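Local structure of glycerophosphoryl diester phosphodiesterase (Parabacteroides distasonis, 3MZ2) at residues Arg38-Gly42 with Glu264-Pro268; Phe64-Leu70 with Ile136-Val142; Ile126-Arg130 with Met154-Val160. The protein probably hydrolyses glycerophosphodiesters to glycerol 3-phosphate and an alcohol. All coordinates share one frame. Residue numbers count along the deposited sequence, not the author numbering.

Contact 1: Arg38-Gly42 with Glu264-Pro268; sequences RGGRG and ESDRP. With SO4 (sulfate ion), chain G; SO4 (sulfate ion), chain C; SO4 (sulfate ion), chain F.
The irregular loop R38-G42 lies alongside the end of strand 262-265, and the two segments come nearest at G40 and D266 (CA-CA 4.5 Å). E264, still extended, directs its CA-to-CB bond sideways, and its OE1 is hydrogen-bonded to S234. S265 ends the strand. Its CA-to-CB bond points away from the loop, and its OG accepts R267 N at 2.8 Å; this ST turn, suited to a short hydroxyl side chain, bends the backbone toward helix 268-275. D266 makes the main contact. Its carbonyl O accepts R41 N at 3.0 Å, while its carboxylate (chi1 m) is held by H37 through OD1 and offers OD2 to R41 NH2 at 3.5 Å. That salt bridge is purely electrostatic, because OD2 lies over a face of the guanidinium. R267, at the N-cap position, points away and sends NH2 to O2 of sulfate F (2.9 Å). P268 opens the helix, and its CD lies 3.7 Å from G40 CA; a CB on G40 would collide with P268 CG, so glycine suits this place. At G39 (phi 90°, psi -6°) a CB would be jammed against the preceding carbonyl. R41 (p, then t throughout) extends NH1 to O2 of sulfate G at 2.7 Å. R38 (m, t, t) gives NE to O1 (2.9 Å) and NH2 to O3 (2.9 Å) of sulfate C, and E47 pairs with both R38 and R41. The sulfates, probably from the crystallisation liquor, with H37 and H80 also hydrogen-bonded to sulfate, occupy a site consistent with the phosphate-binding active site at the C-terminal mouth of a GDPD TIM barrel.

Contact 2: Phe64-Leu70 with Ile136-Val142; sequences FEIDPRL and ILDKKDV
I66 and L137 form the apolar centre of two neighbouring parallel strands of the TIM barrel, with I66 CD1 3.7 Å from L137 CD2 on the face packed against helices 50-59 and 144-153. The branched side chains fill this layer well. P68 CG extends it to L137 CB (4.1 Å), and V142 CG2 closes it against P68 CB (4.3 Å) and L70 CD2 (4.0 Å). The strands pair in register, E65 with I136 (CA-CA 4.4 Å) and I66 with L137 (5.4 Å). Their bonds run I136 N to F64 O (2.8 Å), I66 N to I136 O (2.9 Å) and D138 N to I66 O (3.0 Å), and E65 CA makes a CH...O contact with I136 O at 3.2 Å. Past D138 the second segment is loop and direct backbone bonding stops, but it stays alongside, and one water bridges P68 O, K140 N and V142 N. E65, on the face shared with I136, meets D138 just beyond the paired residues: E65 OE2 lies 3.4 Å from D138 OD2, and D67 OD1 3.7 Å from D138 OD2. K140, long enough to arch back in an m, m, t, m rotamer, joins a salt-bridge network, with K140 NZ 2.8 Å from D67 OD1. The weaker K140 NZ to D138 OD2 bond is 3.1 Å; together they probably offset the crowding of acids. E65 OE1 accepts R38 N. At the far edge D141 (chi1 p) accepts L70 N on OD1 at 3.0 Å, R69 is held by D82 and F79, and a second water links R69 NH1 (3.0 Å), L70 O (2.8 Å) and D141 OD2 (2.6 Å).

Contact 3: Ile126-Arg130 with Met154-Val160; sequences IRWAR and MQAEPYV
Apolar contacts dominate where the last turn of helix 122-129 packs on the irregular loop leading from helix 144-153 into strand 160-164, a parallel strand of the TIM barrel, on the side where the strands start. I126 points into the loop: CG2 touches selenomethionine M154 CE (3.3 Å), A156 CB (4.2 Å) and Y159 CE2 (3.6 Å), while CG1 reaches V160 CG2 (4.0 Å), a branched side chain meeting four neighbours. The small A129 lets the ring approach, its CB 4.4 Å from Y159 CD2. The aromatic contacts centre on Y159, whose p rotamer turns the ring toward the helix end. R130, leaving the helix in an extended all-t rotamer, lays CB over the ring face in a CH-pi contact, 3.9 Å from the centroid, and I126 O sits at the ring edge, 3.3 Å from Y159 CE2. Among backbone turns, Q155, at positive phi, closes a Schellman motif. With no hydrogen bond between the segments, shape and hydrophobicity hold them together.

Overall arrangement
The segments follow one another along the chain as 38-42, 64-70, 126-130, 136-142, 154-160 and 264-268, so contact 1 encloses the other two, while contacts 2 and 3 interlock. Contacts 1 and 2 have centres about 15 Å apart and touch directly at the mouth of the barrel. Strand 33-36, paired with both 63-70 and 262-265, joins them in the same sheet and closes the ring. Contact 3, about 14 Å from contact 2 and 20 Å from contact 1 between centres, lies where helices lead back into strands, touching contact 2 through L137-V160 and F64-W128. The probable active site thus gathers at one end, with helix-to-loop packing towards the other.

Contact 1: Arg38-Gly42 with Glu264-Pro268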
# COMPACT_ATOMS: atom_id res chain seq x y z
N ARG A 38 -5.13 -9.62 -11.14
CA ARG A 38 -5.55 -8.34 -11.72
C ARG A 38 -6.53 -8.62 -12.83
O ARG A 38 -6.55 -7.90 -13.81
CB ARG A 38 -4.37 -7.50 -12.24
CG ARG A 38 -3.28 -7.15 -11.26
CD ARG A 38 -2.19 -6.30 -11.92
NE ARG A 38 -0.93 -6.20 -11.18
CZ ARG A 38 0.25 -5.91 -11.74
NH1 ARG A 38 0.35 -5.66 -13.03
NH2 ARG A 38 1.35 -5.85 -10.99
N GLY A 39 -7.30 -9.71 -12.71
CA GLY A 39 -8.20 -10.20 -13.69
C GLY A 39 -7.75 -11.20 -14.73
O GLY A 39 -8.55 -11.73 -15.45
N GLY A 40 -6.45 -11.52 -14.77
CA GLY A 40 -5.85 -12.21 -15.92
C GLY A 40 -5.61 -11.22 -17.06
O GLY A 40 -6.21 -10.13 -17.09
N ARG A 41 -4.73 -11.57 -17.99
CA ARG A 41 -4.48 -10.75 -19.15
C ARG A 41 -3.89 -11.58 -20.28
O ARG A 41 -3.39 -12.70 -20.07
CB ARG A 41 -3.53 -9.63 -18.82
CG ARG A 41 -2.12 -10.12 -18.47
CD ARG A 41 -1.28 -9.04 -17.78
NE ARG A 41 0.10 -9.49 -17.63
CZ ARG A 41 1.05 -8.88 -16.92
NH1 ARG A 41 0.79 -7.79 -16.20
NH2 ARG A 41 2.28 -9.40 -16.88
N GLY A 42 -3.91 -10.99 -21.45
CA GLY A 42 -3.40 -11.61 -22.68
C GLY A 42 -3.57 -10.73 -23.88
O GLY A 42 -4.08 -9.62 -23.76
N GLU A 264 -2.84 -18.33 -8.33
CA GLU A 264 -3.15 -16.99 -8.84
C GLU A 264 -2.13 -16.60 -9.90
O GLU A 264 -0.92 -16.64 -9.65
CB GLU A 264 -3.15 -15.93 -7.74
CG GLU A 264 -3.47 -14.53 -8.24
CD GLU A 264 -3.13 -13.47 -7.22
OE1 GLU A 264 -1.94 -13.24 -6.93
OE2 GLU A 264 -4.05 -12.89 -6.69
N SER A 265 -2.62 -16.20 -11.07
CA SER A 265 -1.77 -16.02 -12.24
C SER A 265 -2.25 -14.92 -13.15
O SER A 265 -3.49 -14.71 -13.28
CB SER A 265 -1.69 -17.36 -13.00
OG SER A 265 -0.95 -17.31 -14.20
N ASP A 266 -1.31 -14.25 -13.83
CA ASP A 266 -1.64 -13.33 -14.90
C ASP A 266 -2.08 -14.12 -16.15
O ASP A 266 -2.60 -13.52 -17.07
CB ASP A 266 -0.46 -12.42 -15.27
CG ASP A 266 -0.19 -11.33 -14.25
OD1 ASP A 266 -1.16 -10.87 -13.64
OD2 ASP A 266 0.99 -10.96 -14.06
N ARG A 267 -1.83 -15.44 -16.15
CA ARG A 267 -2.09 -16.31 -17.28
C ARG A 267 -3.03 -17.46 -16.92
O ARG A 267 -2.70 -18.61 -17.12
CB ARG A 267 -0.77 -16.89 -17.79
CG ARG A 267 0.31 -15.87 -18.16
CD ARG A 267 1.58 -16.61 -18.55
NE ARG A 267 2.69 -15.70 -18.87
CZ ARG A 267 2.89 -15.12 -20.05
NH1 ARG A 267 2.08 -15.36 -21.07
NH2 ARG A 267 3.94 -14.32 -20.23
N PRO A 268 -4.22 -17.13 -16.38
CA PRO A 268 -5.11 -18.20 -15.88
C PRO A 268 -5.53 -19.27 -16.90
O PRO A 268 -5.81 -20.42 -16.53
CB PRO A 268 -6.32 -17.42 -15.38
CG PRO A 268 -6.29 -16.12 -16.17
CD PRO A 268 -4.85 -15.80 -16.28
S SO4 G . 3.69 -6.25 -14.41
O1 SO4 G . 3.93 -6.10 -15.86
O2 SO4 G . 2.48 -7.02 -14.21
O3 SO4 G . 4.84 -6.94 -13.81
O4 SO4 G . 3.48 -4.97 -13.74
S SO4 C . 0.12 -6.90 -7.53
O1 SO4 C . -1.09 -6.63 -8.31
O2 SO4 C . -0.11 -8.11 -6.75
O3 SO4 C . 1.31 -7.09 -8.37
O4 SO4 C . 0.40 -5.68 -6.72
S SO4 F . 6.02 -11.47 -18.88
O1 SO4 F . 5.72 -11.26 -20.30
O2 SO4 F . 5.71 -12.86 -18.51
O3 SO4 F . 7.43 -11.21 -18.63
O4 SO4 F . 5.23 -10.54 -18.08

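Contact 2: Phe64-Leu70 with Ile136-Val142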
# COMPACT_ATOMS: atom_id res chain seq x y z
N PHE A 64 -11.44 -13.80 -9.48
CA PHE A 64 -10.67 -12.67 -10.01
C PHE A 64 -10.24 -11.72 -8.88
O PHE A 64 -11.07 -11.18 -8.18
CB PHE A 64 -11.50 -11.91 -11.07
CG PHE A 64 -11.86 -12.78 -12.26
CD1 PHE A 64 -10.88 -13.14 -13.14
CD2 PHE A 64 -13.10 -13.30 -12.42
CE1 PHE A 64 -11.17 -13.94 -14.25
CE2 PHE A 64 -13.39 -14.14 -13.51
CZ PHE A 64 -12.40 -14.49 -14.40
N GLU A 65 -8.94 -11.49 -8.82
CA GLU A 65 -8.35 -10.55 -7.88
C GLU A 65 -8.24 -9.24 -8.65
O GLU A 65 -7.72 -9.21 -9.76
CB GLU A 65 -6.97 -11.08 -7.50
CG GLU A 65 -6.30 -10.19 -6.48
CD GLU A 65 -5.37 -9.16 -7.04
OE1 GLU A 65 -5.11 -9.11 -8.26
OE2 GLU A 65 -4.87 -8.38 -6.20
N ILE A 66 -8.78 -8.15 -8.11
CA ILE A 66 -8.90 -6.90 -8.84
C ILE A 66 -8.42 -5.73 -7.98
O ILE A 66 -8.26 -5.85 -6.75
CB ILE A 66 -10.37 -6.72 -9.35
CG1 ILE A 66 -11.36 -6.68 -8.19
CG2 ILE A 66 -10.72 -7.88 -10.31
CD1 ILE A 66 -12.86 -6.47 -8.57
N ASP A 67 -8.23 -4.59 -8.65
CA ASP A 67 -7.59 -3.40 -8.08
C ASP A 67 -8.53 -2.18 -8.04
O ASP A 67 -8.51 -1.35 -8.96
CB ASP A 67 -6.32 -3.05 -8.90
CG ASP A 67 -5.32 -4.18 -8.93
OD1 ASP A 67 -4.81 -4.50 -7.83
OD2 ASP A 67 -5.04 -4.72 -10.01
N PRO A 68 -9.34 -2.04 -6.97
CA PRO A 68 -10.22 -0.88 -6.82
C PRO A 68 -9.44 0.37 -6.43
O PRO A 68 -8.55 0.33 -5.58
CB PRO A 68 -11.20 -1.27 -5.71
CG PRO A 68 -10.81 -2.60 -5.24
CD PRO A 68 -9.49 -2.98 -5.85
N ARG A 69 -9.73 1.47 -7.11
CA ARG A 69 -9.15 2.75 -6.78
C ARG A 69 -10.08 3.89 -7.22
O ARG A 69 -11.06 3.69 -7.94
CB ARG A 69 -7.75 2.94 -7.41
CG ARG A 69 -7.73 3.00 -8.89
CD ARG A 69 -6.41 3.55 -9.47
NE ARG A 69 -5.19 2.83 -9.03
CZ ARG A 69 -4.30 3.33 -8.18
NH1 ARG A 69 -4.49 4.50 -7.60
NH2 ARG A 69 -3.24 2.60 -7.87
N LEU A 70 -9.75 5.07 -6.78
CA LEU A 70 -10.66 6.21 -6.83
C LEU A 70 -10.39 7.20 -7.97
O LEU A 70 -9.25 7.55 -8.27
CB LEU A 70 -10.58 6.97 -5.50
CG LEU A 70 -11.09 6.30 -4.25
CD1 LEU A 70 -10.76 7.14 -2.99
CD2 LEU A 70 -12.59 6.02 -4.39
N ILE A 136 -12.03 -10.68 -5.63
CA ILE A 136 -11.15 -10.56 -4.49
C ILE A 136 -10.49 -9.18 -4.56
O ILE A 136 -9.76 -8.88 -5.52
CB ILE A 136 -10.09 -11.68 -4.45
CG1 ILE A 136 -10.79 -13.04 -4.53
CG2 ILE A 136 -9.25 -11.51 -3.12
CD1 ILE A 136 -9.81 -14.30 -4.63
N LEU A 137 -10.82 -8.32 -3.61
CA LEU A 137 -10.42 -6.92 -3.65
C LEU A 137 -9.05 -6.70 -3.02
O LEU A 137 -8.85 -6.87 -1.79
CB LEU A 137 -11.43 -6.00 -2.95
CG LEU A 137 -12.89 -6.13 -3.41
CD1 LEU A 137 -13.77 -5.03 -2.74
CD2 LEU A 137 -13.06 -6.11 -4.93
N ASP A 138 -8.12 -6.21 -3.82
CA ASP A 138 -6.84 -5.75 -3.28
C ASP A 138 -7.08 -4.31 -2.75
O ASP A 138 -8.19 -3.77 -2.84
CB ASP A 138 -5.77 -5.82 -4.37
CG ASP A 138 -4.35 -5.78 -3.81
OD1 ASP A 138 -4.16 -5.87 -2.58
OD2 ASP A 138 -3.42 -5.67 -4.65
N LYS A 139 -6.09 -3.72 -2.12
CA LYS A 139 -6.19 -2.41 -1.51
C LYS A 139 -5.29 -1.47 -2.29
O LYS A 139 -4.09 -1.77 -2.39
CB LYS A 139 -5.68 -2.53 -0.04
CG LYS A 139 -5.31 -1.21 0.68
CD LYS A 139 -5.03 -1.47 2.17
CE LYS A 139 -5.13 -0.22 3.03
NZ LYS A 139 -5.44 -0.58 4.45
N LYS A 140 -5.86 -0.37 -2.79
CA LYS A 140 -5.10 0.76 -3.30
C LYS A 140 -5.44 1.97 -2.43
O LYS A 140 -4.95 2.07 -1.31
CB LYS A 140 -5.40 1.00 -4.79
CG LYS A 140 -5.16 -0.21 -5.71
CD LYS A 140 -3.69 -0.43 -6.02
CE LYS A 140 -3.48 -1.77 -6.68
NZ LYS A 140 -3.92 -2.87 -5.79
N ASP A 141 -6.31 2.87 -2.90
CA ASP A 141 -6.63 4.07 -2.13
C ASP A 141 -8.10 4.16 -1.64
O ASP A 141 -8.51 5.24 -1.16
CB ASP A 141 -6.24 5.35 -2.92
CG ASP A 141 -7.01 5.53 -4.21
OD1 ASP A 141 -7.84 4.68 -4.55
OD2 ASP A 141 -6.77 6.55 -4.89
N VAL A 142 -8.91 3.10 -1.78
CA VAL A 142 -10.26 3.13 -1.19
C VAL A 142 -10.13 2.89 0.32
O VAL A 142 -9.49 1.92 0.72
CB VAL A 142 -11.24 2.08 -1.81
CG1 VAL A 142 -12.61 2.20 -1.14
CG2 VAL A 142 -11.34 2.32 -3.34
O HOH W 1 -8.52 0.27 -2.82
O HOH W 2 -6.74 6.53 -7.51

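Contact 3: Ile126-Arg130 with Met154-Val160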
# COMPACT_ATOMS: atom_id res chain seq x y z
N ILE A 126 -19.02 -6.09 -9.74
CA ILE A 126 -19.76 -6.78 -8.70
C ILE A 126 -21.10 -7.28 -9.25
O ILE A 126 -21.47 -8.44 -9.05
CB ILE A 126 -19.96 -5.86 -7.46
CG1 ILE A 126 -18.66 -5.63 -6.70
CG2 ILE A 126 -21.00 -6.43 -6.44
CD1 ILE A 126 -18.80 -4.59 -5.66
N ARG A 127 -21.83 -6.41 -9.95
CA ARG A 127 -23.13 -6.77 -10.53
C ARG A 127 -23.01 -7.95 -11.50
O ARG A 127 -23.82 -8.87 -11.50
CB ARG A 127 -23.76 -5.58 -11.26
CG ARG A 127 -24.24 -4.46 -10.32
CD ARG A 127 -25.28 -3.55 -11.01
NE ARG A 127 -26.36 -4.34 -11.59
CZ ARG A 127 -27.06 -3.97 -12.66
NH1 ARG A 127 -26.81 -2.80 -13.24
NH2 ARG A 127 -28.02 -4.76 -13.13
N TRP A 128 -21.95 -7.93 -12.30
CA TRP A 128 -21.65 -9.02 -13.24
C TRP A 128 -21.22 -10.30 -12.57
O TRP A 128 -21.57 -11.39 -12.98
CB TRP A 128 -20.55 -8.56 -14.18
CG TRP A 128 -20.05 -9.65 -15.09
CD1 TRP A 128 -20.63 -10.07 -16.27
CD2 TRP A 128 -18.94 -10.50 -14.87
NE1 TRP A 128 -19.92 -11.12 -16.80
CE2 TRP A 128 -18.88 -11.41 -15.95
CE3 TRP A 128 -17.97 -10.59 -13.86
CZ2 TRP A 128 -17.85 -12.38 -16.06
CZ3 TRP A 128 -16.97 -11.59 -13.96
CH2 TRP A 128 -16.94 -12.46 -15.04
N ALA A 129 -20.47 -10.19 -11.49
CA ALA A 129 -19.89 -11.37 -10.86
C ALA A 129 -20.94 -12.25 -10.16
O ALA A 129 -20.73 -13.45 -10.02
CB ALA A 129 -18.79 -10.95 -9.88
N ARG A 130 -22.02 -11.64 -9.68
CA ARG A 130 -23.02 -12.37 -8.89
C ARG A 130 -23.55 -13.57 -9.68
O ARG A 130 -24.12 -13.38 -10.77
CB ARG A 130 -24.18 -11.44 -8.54
CG ARG A 130 -25.16 -11.98 -7.49
CD ARG A 130 -26.31 -10.97 -7.29
NE ARG A 130 -27.47 -11.47 -6.55
CZ ARG A 130 -28.60 -10.78 -6.42
NH1 ARG A 130 -28.70 -9.57 -6.98
NH2 ARG A 130 -29.61 -11.28 -5.73
N MSE A 154 -24.52 -3.90 -0.21
CA MSE A 154 -24.87 -4.59 -1.46
C MSE A 154 -25.22 -6.06 -1.21
O MSE A 154 -25.62 -6.77 -2.16
CB MSE A 154 -23.71 -4.55 -2.47
CG MSE A 154 -23.36 -3.16 -2.98
SE MSE A 154 -22.09 -3.18 -4.43
CE MSE A 154 -23.22 -4.01 -5.81
N GLN A 155 -25.06 -6.51 0.03
CA GLN A 155 -25.26 -7.93 0.40
C GLN A 155 -24.41 -8.80 -0.51
O GLN A 155 -24.83 -9.88 -0.88
CB GLN A 155 -26.75 -8.31 0.43
CG GLN A 155 -27.58 -7.33 1.28
CD GLN A 155 -29.09 -7.62 1.30
OE1 GLN A 155 -29.88 -6.75 1.66
NE2 GLN A 155 -29.48 -8.80 0.97
N ALA A 156 -23.17 -8.38 -0.75
CA ALA A 156 -22.25 -9.02 -1.71
C ALA A 156 -21.24 -9.93 -1.02
O ALA A 156 -20.30 -10.40 -1.64
CB ALA A 156 -21.50 -7.93 -2.57
N GLU A 157 -21.42 -10.18 0.27
CA GLU A 157 -20.48 -11.08 0.99
C GLU A 157 -20.23 -12.43 0.37
O GLU A 157 -19.10 -12.95 0.50
CB GLU A 157 -20.89 -11.29 2.43
CG GLU A 157 -21.11 -9.98 3.26
CD GLU A 157 -22.57 -9.53 3.34
OE1 GLU A 157 -23.34 -9.74 2.37
OE2 GLU A 157 -22.95 -8.95 4.39
N PRO A 158 -21.26 -13.04 -0.26
CA PRO A 158 -20.98 -14.35 -0.87
C PRO A 158 -20.11 -14.36 -2.12
O PRO A 158 -19.77 -15.43 -2.63
CB PRO A 158 -22.39 -14.88 -1.23
CG PRO A 158 -23.32 -14.13 -0.31
CD PRO A 158 -22.71 -12.78 -0.14
N TYR A 159 -19.80 -13.19 -2.68
CA TYR A 159 -19.08 -13.13 -3.94
C TYR A 159 -18.04 -12.01 -4.04
O TYR A 159 -17.47 -11.81 -5.11
CB TYR A 159 -20.01 -13.11 -5.17
CG TYR A 159 -21.05 -12.03 -5.20
CD1 TYR A 159 -22.26 -12.17 -4.49
CD2 TYR A 159 -20.92 -10.92 -6.07
CE1 TYR A 159 -23.22 -11.18 -4.52
CE2 TYR A 159 -21.90 -9.95 -6.12
CZ TYR A 159 -23.02 -10.05 -5.34
OH TYR A 159 -23.98 -9.08 -5.42
N VAL A 160 -17.81 -11.29 -2.96
CA VAL A 160 -16.76 -10.25 -2.96
C VAL A 160 -15.94 -10.43 -1.69
O VAL A 160 -16.44 -10.18 -0.58
CB VAL A 160 -17.35 -8.83 -3.05
CG1 VAL A 160 -16.21 -7.75 -3.15
CG2 VAL A 160 -18.35 -8.68 -4.19